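Local coordinates for protein beta-phosphoglucomutase (Clostridium difficile, PDB 4GIB) that probably interconverts beta-D-glucose 1-phosphate and beta-D-glucose 6-phosphate as a magnesium-dependent mutase of the HAD-like superfamily, at residues L124-D127 against V128-N132; A144-V147 against L148-G152. All blocks are in the same frame, centred on the assembly; numbering follows the deposited sequence.

Contact 1 (L124-D127 against V128-N132); sequences LLID and VKSNN
The carbonyl oxygen of I126 is gripped twice by S130, whose backbone N donates at 2.9 Å in the carbonyl plane while its OG adds a longer bond of 3.3 Å from above that plane. This is the last turn of helix 121-130, closed by a Schellman motif. The serine hydroxyl can fold back because OG stands beside its own backbone N, anti to the carbonyl carbon (chi1 -59°). A short polar side chain suits this exposed turn, where it gives the I126 carbonyl a second donor. Two residues earlier, V128 N reaches L124 O at 2.9 Å in a nearly straight helical bond.

The inner side of the helix is apolar. V128 rests its CG2 on that same L124 O at 3.4 Å and meets L124 CG at 4.2 Å, the two side chains crossing at a slant. L124 also packs on F31 of strand 28-31 and on F234 and I237 of helix 234-247. The buried branched residues thus join the helix to the sheet and to the C-terminal helix. On the solvent side K129 uses its CB against I126 O, and the bent chain beyond carries the ammonium away from the turn.

The helix ends as N131 N makes a weak bond to D127 O and N132 turns to positive phi (50°), a conformation asparagine tolerates better than most residues. Its N then bonds K129 O at 3.1 Å, and I133 N reaches back to V128 O.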
loop_
_atom_site.group_PDB
_atom_site.type_symbol
_atom_site.label_atom_id
_atom_site.label_comp_id
_atom_site.label_asym_id
_atom_site.label_seq_id
_atom_site.Cartn_x
_atom_site.Cartn_y
_atom_site.Cartn_z
ATOM N N LEU A 124 -7.297 -5.885 -14.708
ATOM C CA LEU A 124 -6.654 -6.932 -13.915
ATOM C C LEU A 124 -7.650 -7.459 -12.896
ATOM O O LEU A 124 -7.860 -8.664 -12.796
ATOM C CB LEU A 124 -5.402 -6.425 -13.189
ATOM C CG LEU A 124 -4.611 -7.513 -12.443
ATOM C CD1 LEU A 124 -4.108 -8.585 -13.430
ATOM C CD2 LEU A 124 -3.455 -6.936 -11.668
ATOM N N LEU A 125 -8.268 -6.561 -12.144
ATOM C CA LEU A 125 -9.239 -6.970 -11.113
ATOM C C LEU A 125 -10.293 -7.919 -11.694
ATOM O O LEU A 125 -10.595 -8.942 -11.096
ATOM C CB LEU A 125 -9.887 -5.754 -10.449
ATOM C CG LEU A 125 -8.968 -4.875 -9.583
ATOM C CD1 LEU A 125 -9.705 -3.627 -9.126
ATOM C CD2 LEU A 125 -8.398 -5.639 -8.375
ATOM N N ILE A 126 -10.829 -7.594 -12.868
ATOM C CA ILE A 126 -11.799 -8.468 -13.535
ATOM C C ILE A 126 -11.226 -9.862 -13.841
ATOM O O ILE A 126 -11.805 -10.872 -13.434
ATOM C CB ILE A 126 -12.282 -7.859 -14.858
ATOM C CG1 ILE A 126 -13.061 -6.565 -14.586
ATOM C CG2 ILE A 126 -13.120 -8.856 -15.618
ATOM C CD1 ILE A 126 -14.121 -6.717 -13.581
ATOM N N ASP A 127 -10.099 -9.910 -14.556
ATOM C CA ASP A 127 -9.460 -11.188 -14.906
ATOM C C ASP A 127 -9.105 -12.063 -13.694
ATOM O O ASP A 127 -9.207 -13.283 -13.768
ATOM C CB ASP A 127 -8.202 -10.965 -15.764
ATOM C CG ASP A 127 -8.526 -10.461 -17.163
ATOM O OD1 ASP A 127 -9.679 -10.634 -17.621
ATOM O OD2 ASP A 127 -7.622 -9.901 -17.813
ATOM N N VAL A 128 -8.658 -11.463 -12.599
ATOM C CA VAL A 128 -8.344 -12.249 -11.411
ATOM C C VAL A 128 -9.607 -12.970 -10.965
ATOM O O VAL A 128 -9.597 -14.180 -10.727
ATOM C CB VAL A 128 -7.811 -11.374 -10.263
ATOM C CG1 VAL A 128 -7.734 -12.162 -8.960
ATOM C CG2 VAL A 128 -6.452 -10.802 -10.628
ATOM N N LYS A 129 -10.698 -12.210 -10.904
ATOM C CA LYS A 129 -11.990 -12.708 -10.495
ATOM C C LYS A 129 -12.500 -13.816 -11.441
ATOM O O LYS A 129 -13.061 -14.806 -10.974
ATOM C CB LYS A 129 -12.977 -11.533 -10.425
ATOM C CG LYS A 129 -14.165 -11.696 -9.468
ATOM C CD LYS A 129 -15.197 -12.704 -9.905
ATOM C CE LYS A 129 -16.397 -12.663 -8.956
ATOM N NZ LYS A 129 -17.460 -13.637 -9.338
ATOM N N SER A 130 -12.286 -13.667 -12.751
ATOM C CA SER A 130 -12.726 -14.686 -13.736
ATOM C C SER A 130 -11.920 -15.967 -13.641
ATOM O O SER A 130 -12.333 -17.003 -14.141
ATOM C CB SER A 130 -12.604 -14.169 -15.161
ATOM O OG SER A 130 -13.373 -13.018 -15.335
ATOM N N ASN A 131 -10.742 -15.891 -13.044
ATOM C CA ASN A 131 -9.927 -17.072 -12.851
ATOM C C ASN A 131 -10.137 -17.642 -11.453
ATOM O O ASN A 131 -9.306 -18.405 -10.958
ATOM C CB ASN A 131 -8.463 -16.757 -13.140
ATOM C CG ASN A 131 -8.180 -16.665 -14.621
ATOM O OD1 ASN A 131 -8.186 -15.585 -15.201
ATOM N ND2 ASN A 131 -7.997 -17.808 -15.253
ATOM N N ASN A 132 -11.268 -17.279 -10.840
ATOM C CA ASN A 132 -11.654 -17.765 -9.506
ATOM C C ASN A 132 -10.528 -17.623 -8.487
ATOM O O ASN A 132 -10.168 -18.583 -7.815
ATOM C CB ASN A 132 -12.145 -19.219 -9.586
ATOM C CG ASN A 132 -13.392 -19.379 -10.478
ATOM O OD1 ASN A 132 -14.021 -18.396 -10.881
ATOM N ND2 ASN A 132 -13.745 -20.621 -10.787
#

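Contact 2 (A144-V147 against L148-G152)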
loop_
_atom_site.group_PDB
_atom_site.type_symbol
_atom_site.label_atom_id
_atom_site.label_comp_id
_atom_site.label_asym_id
_atom_site.label_seq_id
_atom_site.Cartn_x
_atom_site.Cartn_y
_atom_site.Cartn_z
ATOM N N ALA A 144 -8.372 3.459 3.689
ATOM C CA ALA A 144 -8.386 2.659 2.475
ATOM C C ALA A 144 -9.804 2.380 1.972
ATOM O O ALA A 144 -10.060 2.455 0.767
ATOM C CB ALA A 144 -7.611 1.369 2.685
ATOM N N ILE A 145 -10.708 2.064 2.899
ATOM C CA ILE A 145 -12.110 1.774 2.575
ATOM C C ILE A 145 -12.751 3.002 1.899
ATOM O O ILE A 145 -13.323 2.897 0.809
ATOM C CB ILE A 145 -12.908 1.336 3.839
ATOM C CG1 ILE A 145 -12.364 -0.001 4.373
ATOM C CG2 ILE A 145 -14.432 1.172 3.529
ATOM C CD1 ILE A 145 -13.149 -0.575 5.544
ATOM N N ASN A 146 -12.612 4.162 2.530
ATOM C CA ASN A 146 -13.126 5.406 1.963
ATOM C C ASN A 146 -12.616 5.598 0.519
ATOM O O ASN A 146 -13.375 5.947 -0.381
ATOM C CB ASN A 146 -12.727 6.604 2.854
ATOM C CG ASN A 146 -13.430 7.916 2.452
ATOM O OD1 ASN A 146 -14.511 7.898 1.863
ATOM N ND2 ASN A 146 -12.821 9.051 2.794
ATOM N N VAL A 147 -11.336 5.332 0.290
ATOM C CA VAL A 147 -10.764 5.518 -1.042
ATOM C C VAL A 147 -11.341 4.541 -2.079
ATOM O O VAL A 147 -11.700 4.953 -3.183
ATOM C CB VAL A 147 -9.237 5.406 -1.021
ATOM C CG1 VAL A 147 -8.678 5.525 -2.446
ATOM C CG2 VAL A 147 -8.643 6.466 -0.110
ATOM N N LEU A 148 -11.422 3.257 -1.737
ATOM C CA LEU A 148 -12.009 2.263 -2.655
ATOM C C LEU A 148 -13.457 2.584 -3.020
ATOM O O LEU A 148 -13.888 2.305 -4.147
ATOM C CB LEU A 148 -11.964 0.853 -2.072
ATOM C CG LEU A 148 -10.589 0.259 -1.813
ATOM C CD1 LEU A 148 -10.753 -1.138 -1.255
ATOM C CD2 LEU A 148 -9.748 0.267 -3.067
ATOM N N ASN A 149 -14.218 3.129 -2.073
ATOM C CA ASN A 149 -15.613 3.489 -2.354
ATOM C C ASN A 149 -15.714 4.663 -3.342
ATOM O O ASN A 149 -16.586 4.672 -4.192
ATOM C CB ASN A 149 -16.407 3.722 -1.067
ATOM C CG ASN A 149 -16.859 2.394 -0.414
ATOM O OD1 ASN A 149 -16.343 1.999 0.627
ATOM N ND2 ASN A 149 -17.795 1.689 -1.064
ATOM N N HIS A 150 -14.807 5.629 -3.225
ATOM C CA HIS A 150 -14.711 6.754 -4.183
ATOM C C HIS A 150 -14.270 6.295 -5.584
ATOM O O HIS A 150 -14.704 6.852 -6.600
ATOM C CB HIS A 150 -13.727 7.794 -3.665
ATOM C CG HIS A 150 -14.309 8.699 -2.636
ATOM N ND1 HIS A 150 -14.289 8.408 -1.290
ATOM C CD2 HIS A 150 -14.960 9.880 -2.760
ATOM C CE1 HIS A 150 -14.866 9.397 -0.625
ATOM N NE2 HIS A 150 -15.293 10.294 -1.495
ATOM N N LEU A 151 -13.379 5.300 -5.621
ATOM C CA LEU A 151 -12.944 4.716 -6.873
ATOM C C LEU A 151 -14.096 3.900 -7.457
ATOM O O LEU A 151 -14.200 3.742 -8.672
ATOM C CB LEU A 151 -11.759 3.800 -6.655
ATOM C CG LEU A 151 -10.457 4.422 -6.179
ATOM C CD1 LEU A 151 -9.512 3.317 -5.739
ATOM C CD2 LEU A 151 -9.854 5.310 -7.276
ATOM N N GLY A 152 -14.955 3.392 -6.576
ATOM C CA GLY A 152 -16.136 2.597 -6.970
ATOM C C GLY A 152 -15.886 1.099 -7.101
ATOM O O GLY A 152 -16.717 0.381 -7.645
#
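At the edge of the H150 imidazole, close to the ring plane, lies the carbonyl oxygen of N146, which takes a straight bond of 2.8 Å from ND1. The backbone N of H150 donates to the same oxygen at 3.2 Å, and the two donors come from opposite faces of the carbonyl plane. The ND1 bond, from a donor well above the carbonyl plane, is the one that fixes the ring's rotation. The N146 amide stands across it, their planes 69° apart, and brings OD1 to 2.9 Å from CE1. Having CG anti to the backbone N (chi1 -170°) sends this amide along the helix toward the ring, while its ND2 is hydrogen-bonded to D110. Histidine suits its place by supplying a ring N-H that can fold back to N146 O, and asparagine by supplying an amide N-H for D110.

Helix 144-151 is the crossover of a beta-alpha-beta unit between parallel strands 134-137 and 159-160 of the Rossmann-like HAD core. Its buried face is aliphatic. V147 and L151 run side by side in the same direction, CG1 against CD1 at 4.1 Å, and CG of L151 also lies 3.3 Å from V147 O. L148 lays its CG over A144 O at 3.4 Å and packs on L137 and on L33, a predicted substrate-binding residue. The small A144 fits closely against L33 and L137.

The helix ends in a Schellman motif at G152. With phi at 89°, a beta carbon there would press on the carbonyl oxygen of L151, a strain that glycine avoids, and the next residue, I153, returns its N to L148 O.

In the fold
Following the chain from the N terminus, helix 121-130 carries contact 1, strand 134-137 comes next, and helix 144-151 then carries contact 2. Each contact lies within one continuous run of chain and closes no long loop. They stand in series, neither nesting nor crossing, with centres 19 Å apart and nearest atoms about 7 Å apart. The strand between them ties them together: L125 and V128 pack on its I135, and A144 and L148 on its L137. A further link is I153, just after contact 2, which touches L125. Contact 1 also meets helix 234-247 near the C terminus, whereas contact 2 leans on helices 33-37 and 91-109.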